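Oxalate biosynthetic component 1 (Burkholderia thailandensis, PDB 5IKY) is a bifunctional enzyme of quorum sensing-dependent oxalate production that combines serine hydrolase and lyase activities. Local coordinates at residues K25-H29 against C187-Q193. Residues are numbered along the deposited sequence; the frame is centred on the assembly and turned at random.
Sequences KFIPH and CGAGHWQ
Strands 26-28 and 190-192 run antiparallel, their axes 4.6 Å apart at 175°. I27 and H191 form a hydrogen-bonded pair, I27 N to H191 O at 2.8 Å and H191 N to I27 O at 2.7 Å. Two more backbone bonds flank the pair: Q193 N bonds to K25 O, and H29 N meets A189 O just past the end of strand 26-28. P28 lies opposite G190, which has no side chain to turn into strand 26-28 and so lies close against I27 O and the backbone of P28; G190 CA adds a CA-H...O contact to I27 O. F26 does most of the side-chain work. With CG anti to the backbone N (chi1 177°), its ring lies across 187-193, CD1 3.1 Å from H191 O, and G188 O sits at the ring edge by CZ. The far end of the ring meets C187, CE2 lying 3.8 Å from CB, while SG stands obliquely 4.8 Å from the ring centroid in a sulfur-aromatic contact. W192 projects from the same face as F26 and sets the edge of its indole, at CD1, against K25 O; the ring of Y159 stacks with F26 and also meets W192. I27 and H191 occupy the other face, where both touch L32 of helix 29-33. At the far end, the aliphatic parts of K25 and Q193 cross obliquely, CD to CG 4.1 Å, and their polar ends part: K25 NZ bonds to D20 O, while Q193 bonds to G195 N and N50 O. Within this chain, strand 26-28 is an edge of a three-stranded antiparallel sheet with 190-192 in the middle and 53-55 beyond, a small sheet separate from the parallel sheet of the TIM-barrel region, which probably carries the lyase activity.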
# COMPACT_ATOMS: atom_id res chain seq x y z
N LYS A 25 -22.53 19.01 -22.54
CA LYS A 25 -23.51 19.01 -21.46
C LYS A 25 -24.75 19.81 -21.83
O LYS A 25 -25.66 19.97 -21.02
CB LYS A 25 -22.88 19.55 -20.18
CG LYS A 25 -21.77 18.67 -19.63
CD LYS A 25 -22.32 17.33 -19.16
CE LYS A 25 -21.35 16.20 -19.45
NZ LYS A 25 -19.98 16.50 -18.95
N PHE A 26 -24.78 20.31 -23.06
CA PHE A 26 -25.93 21.07 -23.54
C PHE A 26 -26.09 20.91 -25.05
O PHE A 26 -25.13 21.01 -25.80
CB PHE A 26 -25.79 22.56 -23.19
CG PHE A 26 -26.91 23.41 -23.71
CD1 PHE A 26 -28.15 23.40 -23.10
CD2 PHE A 26 -26.71 24.23 -24.82
CE1 PHE A 26 -29.18 24.19 -23.58
CE2 PHE A 26 -27.75 25.02 -25.30
CZ PHE A 26 -28.98 25.00 -24.68
N ILE A 27 -27.32 20.64 -25.47
CA ILE A 27 -27.63 20.56 -26.89
C ILE A 27 -28.73 21.55 -27.25
O ILE A 27 -29.89 21.37 -26.85
CB ILE A 27 -28.07 19.15 -27.31
CG1 ILE A 27 -26.97 18.15 -26.99
CG2 ILE A 27 -28.40 19.12 -28.79
CD1 ILE A 27 -27.35 16.72 -27.29
N PRO A 28 -28.37 22.61 -27.99
CA PRO A 28 -29.32 23.64 -28.42
C PRO A 28 -30.48 23.03 -29.21
O PRO A 28 -30.29 22.01 -29.88
CB PRO A 28 -28.48 24.54 -29.32
CG PRO A 28 -27.09 24.34 -28.85
CD PRO A 28 -27.00 22.90 -28.44
N HIS A 29 -31.65 23.64 -29.12
CA HIS A 29 -32.82 23.16 -29.84
C HIS A 29 -32.55 22.95 -31.33
O HIS A 29 -32.86 21.89 -31.87
CB HIS A 29 -33.98 24.13 -29.65
CG HIS A 29 -35.32 23.52 -29.89
ND1 HIS A 29 -35.98 23.61 -31.09
CD2 HIS A 29 -36.17 22.88 -29.04
CE1 HIS A 29 -37.15 22.99 -31.01
NE2 HIS A 29 -37.29 22.55 -29.77
N CYS A 187 -27.66 31.14 -23.85
CA CYS A 187 -28.09 30.10 -24.78
C CYS A 187 -29.59 30.18 -25.04
O CYS A 187 -30.33 30.83 -24.30
CB CYS A 187 -27.76 28.71 -24.23
SG CYS A 187 -26.19 28.60 -23.36
N GLY A 188 -30.03 29.51 -26.10
CA GLY A 188 -31.45 29.37 -26.37
C GLY A 188 -32.01 28.16 -25.66
O GLY A 188 -31.40 27.65 -24.71
N ALA A 189 -33.17 27.69 -26.10
CA ALA A 189 -33.75 26.48 -25.55
C ALA A 189 -32.99 25.26 -26.06
O ALA A 189 -32.27 25.35 -27.05
CB ALA A 189 -35.22 26.38 -25.90
N GLY A 190 -33.15 24.13 -25.38
CA GLY A 190 -32.48 22.91 -25.77
C GLY A 190 -32.50 21.87 -24.67
O GLY A 190 -33.34 21.92 -23.77
N HIS A 191 -31.57 20.92 -24.73
CA HIS A 191 -31.49 19.88 -23.71
C HIS A 191 -30.20 19.99 -22.90
O HIS A 191 -29.17 20.46 -23.38
CB HIS A 191 -31.60 18.50 -24.35
CG HIS A 191 -33.01 18.02 -24.49
ND1 HIS A 191 -33.82 18.37 -25.54
CD2 HIS A 191 -33.75 17.21 -23.69
CE1 HIS A 191 -35.00 17.80 -25.40
NE2 HIS A 191 -34.99 17.09 -24.28
N TRP A 192 -30.28 19.52 -21.66
CA TRP A 192 -29.25 19.74 -20.66
C TRP A 192 -29.00 18.46 -19.87
O TRP A 192 -29.94 17.72 -19.58
CB TRP A 192 -29.69 20.88 -19.74
CG TRP A 192 -28.90 21.05 -18.49
CD1 TRP A 192 -27.55 20.99 -18.34
CD2 TRP A 192 -29.44 21.31 -17.19
NE1 TRP A 192 -27.21 21.21 -17.02
CE2 TRP A 192 -28.35 21.41 -16.30
CE3 TRP A 192 -30.73 21.47 -16.69
CZ2 TRP A 192 -28.51 21.66 -14.94
CZ3 TRP A 192 -30.90 21.73 -15.34
CH2 TRP A 192 -29.79 21.82 -14.48
N GLN A 193 -27.74 18.20 -19.53
CA GLN A 193 -27.39 17.06 -18.69
C GLN A 193 -26.96 17.53 -17.30
O GLN A 193 -25.82 17.93 -17.10
CB GLN A 193 -26.28 16.23 -19.35
CG GLN A 193 -25.68 15.13 -18.47
CD GLN A 193 -26.69 14.11 -18.00
OE1 GLN A 193 -27.34 14.29 -16.97
NE2 GLN A 193 -26.84 13.03 -18.75